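Activating signal cointegrator 1 complex subunit 2 (PDB 6YXQ) binds polyubiquitin chains and recruits the helicase ASCC3 and ALKBH3 to sites of DNA alkylation damage, and also helps rescue stalled ribosomes. Local coordinates at residues I205-V208 against F209-L213; T273-H277 against D278-R282. All coordinates share one frame; numbering follows the deposited sequence.

Interaction 1 of 2, residues I205-V208 against F209-L213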
loop_
_atom_site.group_PDB
_atom_site.type_symbol
_atom_site.label_atom_id
_atom_site.label_comp_id
_atom_site.label_asym_id
_atom_site.label_seq_id
_atom_site.Cartn_x
_atom_site.Cartn_y
_atom_site.Cartn_z
ATOM N N ILE B 205 -12.532 -15.465 -5.444
ATOM C CA ILE B 205 -12.040 -14.680 -6.579
ATOM C C ILE B 205 -12.886 -14.948 -7.814
ATOM O O ILE B 205 -13.459 -14.029 -8.415
ATOM C CB ILE B 205 -10.559 -14.994 -6.853
ATOM C CG1 ILE B 205 -9.690 -14.578 -5.660
ATOM C CG2 ILE B 205 -10.118 -14.316 -8.136
ATOM C CD1 ILE B 205 -8.200 -14.719 -5.900
ATOM N N LEU B 206 -12.975 -16.221 -8.207
ATOM C CA LEU B 206 -13.808 -16.598 -9.344
ATOM C C LEU B 206 -15.236 -16.123 -9.155
ATOM O O LEU B 206 -15.871 -15.653 -10.109
ATOM C CB LEU B 206 -13.784 -18.113 -9.540
ATOM C CG LEU B 206 -12.463 -18.708 -10.013
ATOM C CD1 LEU B 206 -12.475 -20.221 -9.840
ATOM C CD2 LEU B 206 -12.187 -18.327 -11.457
ATOM N N GLN B 207 -15.754 -16.232 -7.925
ATOM C CA GLN B 207 -17.108 -15.767 -7.646
ATOM C C GLN B 207 -17.276 -14.319 -8.082
ATOM O O GLN B 207 -18.275 -13.966 -8.728
ATOM C CB GLN B 207 -17.421 -15.928 -6.162
ATOM C CG GLN B 207 -18.848 -15.602 -5.807
ATOM C CD GLN B 207 -19.828 -16.384 -6.646
ATOM O OE1 GLN B 207 -19.702 -17.599 -6.792
ATOM N NE2 GLN B 207 -20.813 -15.692 -7.207
ATOM N N VAL B 208 -16.275 -13.485 -7.778
ATOM C CA VAL B 208 -16.265 -12.104 -8.254
ATOM C C VAL B 208 -16.685 -12.049 -9.718
ATOM O O VAL B 208 -17.694 -11.425 -10.071
ATOM C CB VAL B 208 -14.876 -11.480 -8.041
ATOM C CG1 VAL B 208 -14.844 -10.057 -8.580
ATOM C CG2 VAL B 208 -14.499 -11.520 -6.564
ATOM N N PHE B 209 -15.970 -12.780 -10.575
ATOM C CA PHE B 209 -16.249 -12.746 -12.009
ATOM C C PHE B 209 -17.702 -13.093 -12.306
ATOM O O PHE B 209 -18.401 -12.331 -12.987
ATOM C CB PHE B 209 -15.284 -13.675 -12.753
ATOM C CG PHE B 209 -13.897 -13.108 -12.874
ATOM C CD1 PHE B 209 -13.593 -12.184 -13.858
ATOM C CD2 PHE B 209 -12.914 -13.459 -11.969
ATOM C CE1 PHE B 209 -12.322 -11.639 -13.952
ATOM C CE2 PHE B 209 -11.641 -12.921 -12.061
ATOM C CZ PHE B 209 -11.348 -12.010 -13.055
ATOM N N SER B 210 -18.201 -14.206 -11.751
ATOM C CA SER B 210 -19.582 -14.575 -12.048
ATOM C C SER B 210 -20.539 -13.484 -11.588
ATOM O O SER B 210 -21.483 -13.132 -12.310
ATOM C CB SER B 210 -19.943 -15.919 -11.416
ATOM O OG SER B 210 -19.276 -16.108 -10.191
ATOM N N ASN B 211 -20.273 -12.896 -10.418
ATOM C CA ASN B 211 -21.099 -11.797 -9.936
ATOM C C ASN B 211 -21.194 -10.701 -10.982
ATOM O O ASN B 211 -22.292 -10.248 -11.330
ATOM C CB ASN B 211 -20.532 -11.254 -8.628
ATOM C CG ASN B 211 -20.829 -12.161 -7.460
ATOM O OD1 ASN B 211 -21.823 -12.897 -7.470
ATOM N ND2 ASN B 211 -19.972 -12.124 -6.444
ATOM N N ILE B 212 -20.044 -10.303 -11.534
ATOM C CA ILE B 212 -20.030 -9.302 -12.596
ATOM C C ILE B 212 -20.974 -9.727 -13.713
ATOM O O ILE B 212 -21.903 -8.993 -14.081
ATOM C CB ILE B 212 -18.590 -9.087 -13.098
ATOM C CG1 ILE B 212 -17.749 -8.455 -11.976
ATOM C CG2 ILE B 212 -18.572 -8.265 -14.386
ATOM C CD1 ILE B 212 -16.266 -8.328 -12.269
ATOM N N LEU B 213 -20.792 -10.953 -14.215
ATOM C CA LEU B 213 -21.707 -11.489 -15.215
ATOM C C LEU B 213 -23.143 -11.400 -14.726
ATOM O O LEU B 213 -24.006 -10.812 -15.388
ATOM C CB LEU B 213 -21.342 -12.938 -15.537
ATOM C CG LEU B 213 -20.029 -13.133 -16.297
ATOM C CD1 LEU B 213 -19.676 -14.607 -16.393
ATOM C CD2 LEU B 213 -20.122 -12.498 -17.680
#
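Q207 and N211, one helical turn apart, meet through their side-chain amides on the exposed face of helix 193-216. Q207 NE2 gives a hydrogen bond to N211 OD1 at 3.0 Å. The acceptor lies in the amide plane of Q207, but the donor stands 56° above the carbonyl plane of N211, so no lone pair of OD1 is addressed squarely. With CG of Q207 trans to its own N (chi1 -174°) and the chain folded at chi2, the amide bends forward along the helix to its partner. S210, partly exposed, folds its hydroxyl back toward the preceding turn: OG donates to Q207 O at 2.8 Å, tilted from the carbonyl plane. That oxygen also takes the i+4 bond from N211 N, so two donors grip it. The backbone follows the alpha-helical i to i+4 pattern, with I212 N bound to V208 O at 3.0 Å and S210 N to L206 O at 3.2 Å. In contrast to this solvent side, the buried face is apolar and packs mainly outward. Contacts within the helix are light there, V208 CG1 lying 4.3 Å from I212 CD1 and I205 CG2 4.4 Å from F209 CE2. Instead I205, V208, F209 and I212 pack on helix 243-266, F209 sets its ring edge-to-face with F286 of helix 279-300, and I205 and V208 also touch L14 and L10 of the ASCC3 chain.

Interaction 2 of 2, residues T273-H277 against D278-R282; sequences TFQKH and DFCYR
F274 and F279, from the two sides of a tight bend, form a T-shaped aromatic pair. The edge of F274 is directed at the face of F279, with centroids 5.0 Å apart and planes at 85°. CD2 of F274 sits over the centre of the F279 ring, 3.7 Å from F279 CD1. Both side chains point the same way and pack against helices 193-216 and 243-266, where each touches L260; F279 also meets I330 of helix 306-340.

The hydrogen bonds run on the Q275 side. D278 N binds Q275 O at 2.9 Å, approaching from well above the carbonyl plane. The Q275 amide reaches further: CG lies trans to the backbone N (chi1 -172°) and a bend at chi2 carries OE1 to the amide of C280. The C280 N to Q275 OE1 bond is 3.1 Å long and nearly straight at 165°, in the carbonyl plane on a lone pair. The D278 side chain, at the N-cap, makes no capping bond.

The two central residues of the turn both reach D199 of helix 193-216: K276 NZ by a salt bridge, H277 NE2 by a hydrogen bond. This is a type I beta turn, Q275 to D278, followed by left-handed backbone angles at D278; it links short helix 271-275 to helix 279-300, with the Q275 side chain bridging to the first turn of the second helix.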
loop_
_atom_site.group_PDB
_atom_site.type_symbol
_atom_site.label_atom_id
_atom_site.label_comp_id
_atom_site.label_asym_id
_atom_site.label_seq_id
_atom_site.Cartn_x
_atom_site.Cartn_y
_atom_site.Cartn_z
ATOM N N THR B 273 -1.513 -22.887 -8.411
ATOM C CA THR B 273 -2.652 -22.775 -7.506
ATOM C C THR B 273 -3.871 -22.232 -8.237
ATOM O O THR B 273 -4.979 -22.759 -8.086
ATOM C CB THR B 273 -2.294 -21.884 -6.314
ATOM O OG1 THR B 273 -1.035 -22.304 -5.773
ATOM C CG2 THR B 273 -3.368 -21.969 -5.239
ATOM N N PHE B 274 -3.673 -21.209 -9.077
ATOM C CA PHE B 274 -4.766 -20.679 -9.887
ATOM C C PHE B 274 -5.297 -21.735 -10.848
ATOM O O PHE B 274 -6.510 -21.954 -10.945
ATOM C CB PHE B 274 -4.304 -19.449 -10.667
ATOM C CG PHE B 274 -4.422 -18.158 -9.911
ATOM C CD1 PHE B 274 -3.488 -17.815 -8.947
ATOM C CD2 PHE B 274 -5.447 -17.272 -10.185
ATOM C CE1 PHE B 274 -3.584 -16.619 -8.259
ATOM C CE2 PHE B 274 -5.552 -16.073 -9.493
ATOM C CZ PHE B 274 -4.618 -15.746 -8.529
ATOM N N GLN B 275 -4.401 -22.406 -11.570
ATOM C CA GLN B 275 -4.874 -23.307 -12.612
ATOM C C GLN B 275 -5.522 -24.556 -12.033
ATOM O O GLN B 275 -6.346 -25.181 -12.704
ATOM C CB GLN B 275 -3.727 -23.667 -13.556
ATOM C CG GLN B 275 -4.164 -24.451 -14.786
ATOM C CD GLN B 275 -5.322 -23.815 -15.531
ATOM O OE1 GLN B 275 -5.447 -22.594 -15.593
ATOM N NE2 GLN B 275 -6.179 -24.651 -16.107
ATOM N N LYS B 276 -5.184 -24.916 -10.794
ATOM C CA LYS B 276 -5.894 -25.992 -10.114
ATOM C C LYS B 276 -7.394 -25.727 -10.078
ATOM O O LYS B 276 -8.194 -26.668 -10.014
ATOM C CB LYS B 276 -5.327 -26.163 -8.702
ATOM C CG LYS B 276 -6.321 -26.592 -7.641
ATOM C CD LYS B 276 -5.599 -27.027 -6.377
ATOM C CE LYS B 276 -6.571 -27.314 -5.251
ATOM N NZ LYS B 276 -5.869 -27.911 -4.087
ATOM N N HIS B 277 -7.796 -24.457 -10.151
ATOM C CA HIS B 277 -9.203 -24.079 -10.141
ATOM C C HIS B 277 -9.716 -23.737 -11.535
ATOM O O HIS B 277 -10.670 -22.963 -11.668
ATOM C CB HIS B 277 -9.433 -22.909 -9.185
ATOM C CG HIS B 277 -9.317 -23.275 -7.736
ATOM N ND1 HIS B 277 -10.416 -23.441 -6.920
ATOM C CD2 HIS B 277 -8.234 -23.506 -6.958
ATOM C CE1 HIS B 277 -10.014 -23.754 -5.701
ATOM N NE2 HIS B 277 -8.694 -23.799 -5.697
ATOM N N ASP B 278 -9.095 -24.296 -12.575
ATOM C CA ASP B 278 -9.553 -24.150 -13.958
ATOM C C ASP B 278 -9.638 -22.677 -14.365
ATOM O O ASP B 278 -10.629 -22.225 -14.942
ATOM C CB ASP B 278 -10.894 -24.862 -14.158
ATOM C CG ASP B 278 -11.202 -25.138 -15.622
ATOM O OD1 ASP B 278 -10.251 -25.190 -16.438
ATOM O OD2 ASP B 278 -12.398 -25.302 -15.952
ATOM N N PHE B 279 -8.571 -21.927 -14.076
ATOM C CA PHE B 279 -8.634 -20.473 -14.216
ATOM C C PHE B 279 -8.561 -20.026 -15.674
ATOM O O PHE B 279 -9.315 -19.135 -16.085
ATOM C CB PHE B 279 -7.521 -19.809 -13.403
ATOM C CG PHE B 279 -7.809 -18.381 -13.043
ATOM C CD1 PHE B 279 -8.574 -18.075 -11.932
ATOM C CD2 PHE B 279 -7.322 -17.345 -13.820
ATOM C CE1 PHE B 279 -8.849 -16.757 -11.600
ATOM C CE2 PHE B 279 -7.594 -16.022 -13.496
ATOM C CZ PHE B 279 -8.360 -15.730 -12.384
ATOM N N CYS B 280 -7.656 -20.622 -16.460
ATOM C CA CYS B 280 -7.522 -20.252 -17.868
ATOM C C CYS B 280 -8.848 -20.332 -18.608
ATOM O O CYS B 280 -9.180 -19.438 -19.394
ATOM C CB CYS B 280 -6.493 -21.144 -18.563
ATOM S SG CYS B 280 -4.782 -20.818 -18.146
ATOM N N TYR B 281 -9.610 -21.410 -18.390
ATOM C CA TYR B 281 -10.903 -21.516 -19.054
ATOM C C TYR B 281 -11.900 -20.519 -18.479
ATOM O O TYR B 281 -12.692 -19.919 -19.221
ATOM C CB TYR B 281 -11.463 -22.935 -18.943
ATOM C CG TYR B 281 -12.906 -23.017 -19.396
ATOM C CD1 TYR B 281 -13.243 -22.829 -20.731
ATOM C CD2 TYR B 281 -13.934 -23.234 -18.488
ATOM C CE1 TYR B 281 -14.558 -22.876 -21.154
ATOM C CE2 TYR B 281 -15.257 -23.284 -18.902
ATOM C CZ TYR B 281 -15.561 -23.104 -20.235
ATOM O OH TYR B 281 -16.871 -23.150 -20.653
ATOM N N ARG B 282 -11.879 -20.325 -17.160
ATOM C CA ARG B 282 -12.867 -19.449 -16.543
ATOM C C ARG B 282 -12.726 -18.021 -17.050
ATOM O O ARG B 282 -13.726 -17.361 -17.356
ATOM C CB ARG B 282 -12.748 -19.510 -15.024
ATOM C CG ARG B 282 -13.542 -20.653 -14.397
ATOM C CD ARG B 282 -15.026 -20.504 -14.664
ATOM N NE ARG B 282 -15.642 -19.476 -13.823
ATOM C CZ ARG B 282 -16.015 -19.666 -12.561
ATOM N NH1 ARG B 282 -15.830 -20.848 -11.981
ATOM N NH2 ARG B 282 -16.572 -18.674 -11.874
#

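How the interactions relate
Both contacts lie in the N-terminal, mostly helical part of ASCC2, bound here to ASCC3. Following the chain from the N terminus, interaction 1 comes first, within helix 193-216, and is complete before interaction 2 opens at the bend between helices 271-275 and 279-300. The two are in series, neither nesting nor crossing, and each joins adjoining residues, so no long loop is closed by either. Helix 243-266 lies between them in sequence and packs against both. Their centres are 14 Å apart, yet they touch directly: L206 CD2 packs 3.7 Å from F279 CD1, and R282 comes alongside L206. Helices 193-216, 243-266 and 279-300 are thus joined; only interaction 1 also meets the ASCC3 chain.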